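Local coordinates for putative transcriptional regulator protein (Vibrio parahaemolyticus, PDB 3ER6) that is probably a sequence-specific DNA-binding transcription regulator of the AraC type, represented here by its DJ-1/PfpI-like domain, at residues G125-N130 against L158-V163; K110-D115 against N162-S167. The protein carries 1 engineered substitution. All blocks are in the same frame, centred on the assembly; numbering follows the deposited sequence.

Contact 1: residues G125-N130 against L158-V163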
loop_
_atom_site.group_PDB
_atom_site.type_symbol
_atom_site.label_atom_id
_atom_site.label_comp_id
_atom_site.label_asym_id
_atom_site.label_seq_id
_atom_site.Cartn_x
_atom_site.Cartn_y
_atom_site.Cartn_z
ATOM N N GLY A 125 -23.242 -12.312 0.245
ATOM C CA GLY A 125 -24.170 -12.393 1.366
ATOM C C GLY A 125 -23.549 -12.583 2.737
ATOM O O GLY A 125 -24.240 -13.000 3.672
ATOM N N LEU A 126 -22.265 -12.247 2.897
ATOM C CA LEU A 126 -21.586 -12.479 4.193
ATOM C C LEU A 126 -22.034 -11.566 5.345
ATOM O O LEU A 126 -21.825 -11.895 6.512
ATOM C CB LEU A 126 -20.064 -12.355 4.075
ATOM C CG LEU A 126 -19.422 -13.161 2.927
ATOM C CD1 LEU A 126 -17.860 -13.091 3.084
ATOM C CD2 LEU A 126 -19.918 -14.660 2.875
ATOM N N LEU A 127 -22.593 -10.421 5.005
ATOM C CA LEU A 127 -23.023 -9.456 5.999
ATOM C C LEU A 127 -24.332 -9.912 6.645
ATOM O O LEU A 127 -25.358 -9.979 5.975
ATOM C CB LEU A 127 -23.137 -8.089 5.346
ATOM C CG LEU A 127 -21.750 -7.532 4.918
ATOM C CD1 LEU A 127 -21.965 -6.350 3.925
ATOM C CD2 LEU A 127 -20.861 -7.099 6.140
ATOM N N GLN A 128 -24.283 -10.246 7.931
ATOM C CA GLN A 128 -25.465 -10.727 8.655
ATOM C C GLN A 128 -26.532 -9.632 8.808
ATOM O O GLN A 128 -27.726 -9.914 8.778
ATOM C CB GLN A 128 -25.044 -11.284 9.994
ATOM C CG GLN A 128 -26.220 -11.642 10.943
ATOM C CD GLN A 128 -27.083 -12.861 10.494
ATOM O OE1 GLN A 128 -27.065 -13.942 11.122
ATOM N NE2 GLN A 128 -27.841 -12.673 9.430
ATOM N N GLN A 129 -26.095 -8.381 8.932
ATOM C CA GLN A 129 -26.987 -7.250 9.208
ATOM C C GLN A 129 -27.283 -6.393 7.992
ATOM O O GLN A 129 -27.995 -5.347 8.077
ATOM C CB GLN A 129 -26.366 -6.367 10.278
ATOM C CG GLN A 129 -26.246 -7.039 11.634
ATOM C CD GLN A 129 -26.194 -5.992 12.755
ATOM O OE1 GLN A 129 -26.429 -4.786 12.518
ATOM N NE2 GLN A 129 -25.876 -6.432 13.970
ATOM N N ASN A 130 -26.718 -6.780 6.857
ATOM C CA ASN A 130 -26.925 -5.991 5.666
ATOM C C ASN A 130 -26.616 -4.495 5.854
ATOM O O ASN A 130 -27.324 -3.656 5.305
ATOM C CB ASN A 130 -28.353 -6.153 5.101
ATOM C CG ASN A 130 -28.471 -7.370 4.155
ATOM O OD1 ASN A 130 -29.511 -7.585 3.520
ATOM N ND2 ASN A 130 -27.417 -8.191 4.095
ATOM N N LEU A 158 -16.337 -0.986 9.224
ATOM C CA LEU A 158 -17.500 -1.614 9.931
ATOM C C LEU A 158 -17.199 -3.062 10.206
ATOM O O LEU A 158 -16.621 -3.745 9.330
ATOM C CB LEU A 158 -18.731 -1.546 9.020
ATOM C CG LEU A 158 -20.077 -2.195 9.379
ATOM C CD1 LEU A 158 -21.188 -1.393 8.693
ATOM C CD2 LEU A 158 -20.185 -3.658 8.967
ATOM N N ILE A 159 -17.586 -3.548 11.381
ATOM C CA ILE A 159 -17.412 -4.943 11.718
ATOM C C ILE A 159 -18.780 -5.601 12.024
ATOM O O ILE A 159 -19.582 -5.067 12.778
ATOM C CB ILE A 159 -16.471 -5.097 12.876
ATOM C CG1 ILE A 159 -15.138 -4.371 12.558
ATOM C CG2 ILE A 159 -16.313 -6.602 13.242
ATOM C CD1 ILE A 159 -14.148 -4.360 13.744
ATOM N N ASP A 160 -19.044 -6.738 11.402
ATOM C CA ASP A 160 -20.336 -7.411 11.525
ATOM C C ASP A 160 -19.983 -8.879 11.708
ATOM O O ASP A 160 -19.669 -9.626 10.743
ATOM C CB ASP A 160 -21.147 -7.189 10.250
ATOM C CG ASP A 160 -22.536 -7.856 10.279
ATOM O OD1 ASP A 160 -22.894 -8.518 11.264
ATOM O OD2 ASP A 160 -23.267 -7.688 9.289
ATOM N N GLY A 161 -19.980 -9.302 12.959
ATOM C CA GLY A 161 -19.658 -10.694 13.233
ATOM C C GLY A 161 -18.184 -10.874 12.910
ATOM O O GLY A 161 -17.331 -10.163 13.457
ATOM N N ASN A 162 -17.878 -11.825 12.038
ATOM C CA ASN A 162 -16.482 -12.017 11.644
ATOM C C ASN A 162 -16.104 -11.399 10.334
ATOM O O ASN A 162 -15.084 -11.795 9.745
ATOM C CB ASN A 162 -16.137 -13.499 11.594
ATOM C CG ASN A 162 -15.567 -13.945 12.872
ATOM O OD1 ASN A 162 -14.602 -13.341 13.393
ATOM N ND2 ASN A 162 -16.161 -14.977 13.437
ATOM N N VAL A 163 -16.918 -10.460 9.874
ATOM C CA VAL A 163 -16.662 -9.797 8.597
ATOM C C VAL A 163 -16.214 -8.365 8.918
ATOM O O VAL A 163 -16.908 -7.617 9.622
ATOM C CB VAL A 163 -17.931 -9.794 7.667
ATOM C CG1 VAL A 163 -17.624 -9.095 6.322
ATOM C CG2 VAL A 163 -18.447 -11.208 7.474
HETATM O O HOH W 1 -21.673 -10.925 9.130
#
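D160 reaches from the end of strand 157-160 into the loop that follows helix 117-124. With CG anti to the backbone N (chi1 -180°), its carboxylate is carried to the backbone of Q128 and Q129. D160 OD2 accepts a fairly straight hydrogen bond through its syn lone pair from Q129 N (2.9 Å, 160° at the hydrogen); Q128 N also lies 3.1 Å from D160 OD2. This buried carboxylate and the apolar side chains next to it form the tightly packed part: L127 CD2 meets V163 CG1 at 3.8 Å, crossing at about a right angle, and V163 CG2 rests on L126 CB at 3.9 Å. I101 and H105 of helix 95-106 pack against L126. The loop, opened by the Schellman motif at G125, meets the tip of a beta hairpin whose type II' turn is D160-V163, with G161 at positive phi. One water bridges the loop and the hairpin, donating to L126 O (2.8 Å) and D160 O and accepting from Q128 N (3.0 Å). The solvent side is looser: Q128 and Q129 are exposed and contribute mainly aliphatic parts. Q129 CB lies 3.5 Å from D160 OD2, and Q128 CB 3.7 Å from D160 OD1, before the Q128 chain bends away at chi2 (69°).

Contact 2: residues K110-D115 against N162-S167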
loop_
_atom_site.group_PDB
_atom_site.type_symbol
_atom_site.label_atom_id
_atom_site.label_comp_id
_atom_site.label_asym_id
_atom_site.label_seq_id
_atom_site.Cartn_x
_atom_site.Cartn_y
_atom_site.Cartn_z
ATOM N N LYS A 110 -12.001 -15.228 9.790
ATOM C CA LYS A 110 -12.283 -13.793 9.694
ATOM C C LYS A 110 -12.185 -13.367 8.231
ATOM O O LYS A 110 -11.257 -13.812 7.536
ATOM C CB LYS A 110 -11.343 -12.943 10.555
ATOM C CG LYS A 110 -11.489 -13.195 12.050
ATOM C CD LYS A 110 -10.420 -12.373 12.810
ATOM C CE LYS A 110 -10.483 -12.646 14.292
ATOM N NZ LYS A 110 -11.876 -12.457 14.739
ATOM N N ILE A 111 -13.148 -12.560 7.743
ATOM C CA ILE A 111 -13.170 -12.103 6.350
ATOM C C ILE A 111 -12.961 -10.590 6.351
ATOM O O ILE A 111 -13.786 -9.797 6.867
ATOM C CB ILE A 111 -14.497 -12.433 5.609
ATOM C CG1 ILE A 111 -14.976 -13.883 5.838
ATOM C CG2 ILE A 111 -14.443 -12.078 4.094
ATOM C CD1 ILE A 111 -13.967 -15.004 5.301
ATOM N N VAL A 112 -11.864 -10.149 5.749
ATOM C CA VAL A 112 -11.516 -8.724 5.786
ATOM C C VAL A 112 -11.581 -8.248 4.345
ATOM O O VAL A 112 -10.850 -8.766 3.489
ATOM C CB VAL A 112 -10.050 -8.496 6.307
ATOM C CG1 VAL A 112 -9.756 -6.979 6.321
ATOM C CG2 VAL A 112 -9.807 -9.135 7.722
ATOM N N ALA A 113 -12.462 -7.299 4.051
ATOM C CA ALA A 113 -12.685 -6.861 2.686
ATOM C C ALA A 113 -12.306 -5.394 2.642
ATOM O O ALA A 113 -12.784 -4.614 3.482
ATOM C CB ALA A 113 -14.180 -7.028 2.272
ATOM N N ILE A 114 -11.434 -5.028 1.684
ATOM C CA ILE A 114 -10.886 -3.679 1.584
ATOM C C ILE A 114 -11.188 -3.090 0.221
ATOM O O ILE A 114 -11.137 -3.837 -0.785
ATOM C CB ILE A 114 -9.305 -3.708 1.912
ATOM C CG1 ILE A 114 -8.521 -4.526 0.893
ATOM C CG2 ILE A 114 -9.065 -4.369 3.307
ATOM C CD1 ILE A 114 -6.976 -4.481 1.136
ATOM N N ASP A 115 -11.532 -1.778 0.163
ATOM C CA ASP A 115 -11.765 -1.119 -1.084
ATOM C C ASP A 115 -12.939 -1.879 -1.741
ATOM O O ASP A 115 -13.837 -2.357 -1.025
ATOM C CB ASP A 115 -10.499 -1.128 -1.971
ATOM C CG ASP A 115 -10.587 -0.138 -3.193
ATOM O OD1 ASP A 115 -11.544 0.660 -3.340
ATOM O OD2 ASP A 115 -9.668 -0.156 -4.009
ATOM N N ASN A 162 -17.878 -11.825 12.038
ATOM C CA ASN A 162 -16.482 -12.017 11.644
ATOM C C ASN A 162 -16.104 -11.399 10.334
ATOM O O ASN A 162 -15.084 -11.795 9.745
ATOM C CB ASN A 162 -16.137 -13.499 11.594
ATOM C CG ASN A 162 -15.567 -13.945 12.872
ATOM O OD1 ASN A 162 -14.602 -13.341 13.393
ATOM N ND2 ASN A 162 -16.161 -14.977 13.437
ATOM N N VAL A 163 -16.918 -10.460 9.874
ATOM C CA VAL A 163 -16.662 -9.797 8.597
ATOM C C VAL A 163 -16.214 -8.365 8.918
ATOM O O VAL A 163 -16.908 -7.617 9.622
ATOM C CB VAL A 163 -17.931 -9.794 7.667
ATOM C CG1 VAL A 163 -17.624 -9.095 6.322
ATOM C CG2 VAL A 163 -18.447 -11.208 7.474
ATOM N N TYR A 164 -15.065 -7.975 8.395
ATOM C CA TYR A 164 -14.469 -6.653 8.630
ATOM C C TYR A 164 -14.396 -5.910 7.315
ATOM O O TYR A 164 -13.783 -6.399 6.358
ATOM C CB TYR A 164 -13.013 -6.810 9.161
ATOM C CG TYR A 164 -12.912 -7.560 10.451
ATOM C CD1 TYR A 164 -12.576 -6.884 11.642
ATOM C CD2 TYR A 164 -13.114 -8.937 10.490
ATOM C CE1 TYR A 164 -12.443 -7.561 12.849
ATOM C CE2 TYR A 164 -13.027 -9.650 11.715
ATOM C CZ TYR A 164 -12.709 -8.939 12.878
ATOM O OH TYR A 164 -12.623 -9.613 14.058
ATOM N N LEU A 165 -15.001 -4.739 7.255
ATOM C CA LEU A 165 -15.019 -3.943 6.080
ATOM C C LEU A 165 -14.209 -2.646 6.275
ATOM O O LEU A 165 -14.385 -1.911 7.276
ATOM C CB LEU A 165 -16.466 -3.508 5.700
ATOM C CG LEU A 165 -17.580 -4.574 5.575
ATOM C CD1 LEU A 165 -18.892 -3.870 5.136
ATOM C CD2 LEU A 165 -17.196 -5.692 4.574
ATOM N N SER A 166 -13.349 -2.339 5.302
ATOM C CA SER A 166 -12.571 -1.106 5.373
ATOM C C SER A 166 -12.565 -0.438 3.941
ATOM O O SER A 166 -11.939 -0.953 3.018
ATOM C CB SER A 166 -11.144 -1.376 5.884
ATOM O OG SER A 166 -10.380 -0.159 5.790
ATOM N N SER A 167 -13.301 0.670 3.778
ATOM C CA SER A 167 -13.431 1.391 2.484
ATOM C C SER A 167 -12.085 1.742 1.834
ATOM O O SER A 167 -11.883 1.535 0.654
ATOM C CB SER A 167 -14.201 2.706 2.671
ATOM O OG SER A 167 -15.535 2.413 2.987
#
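Main-chain hydrogen bonds do most of the joining. Strands 110-114 and 163-166 run parallel, their axes 4.7 Å apart and 14° from alignment, and five N-H...O bonds alternate between them: I111 N to N162 O, Y164 N to I111 O (2.7 Å, 176°), A113 N to Y164 O (2.8 Å), S166 N to A113 O and D115 N to S166 O. CA-H...O contacts fill in between, as from V112 CA to Y164 O at 3.3 Å. Apolar contact is slight: A113 CB touches L165 CD2 (4.0 Å) on the side of helix 117-124, and V112 CG2 nears Y164 CB on that of helix 173-184. The pair lies near the middle of the chain, in the parallel part of the sheet. One polar cluster lies at the start of the strands. K110, extended as far as CE, crosses the Y164 side chain obliquely, its CB and CG each 3.9 Å from Y164 CE2, then bends at chi4 (-52°) so that NZ donates to Y164 OH (3.0 Å) and N162 OD1 (3.2 Å). E182 adds a salt bridge to K110 NZ and a hydrogen bond to Y164 OH. At the far end D115 bonds H135 and S82, and S166 bonds H172; D115, at positive phi between strand and helix 117-124, resembles the nucleophile elbow of DJ-1/PfpI relatives. Beside E182 the ammonium is probably held charged, and the tyrosine hydroxyl is fixed between lysine and glutamate.

The two contacts lie side by side, their centres about 9 Å apart, and share N162 and V163, where the hairpin between strands 157-160 and 163-166 turns. Along the chain, 110-115 comes first and leads through helix 117-124 into 125-130; 158-163 and 162-167 follow as one overlapping run. Contact 2 belongs to the parallel interior of the six-stranded mixed sheet, while contact 1 joins the outermost strand within this chain, 157-160, which runs antiparallel to 163-166, to the loop that follows helix 117-124. Packing of L126 CD1 on I111 CG2 (3.7 Å) and L127 CD2 on L165 CD1 makes them continuous. The 157-166 hairpin of the DJ-1/PfpI-like domain is thus connected both to strand 110-114 and to that loop.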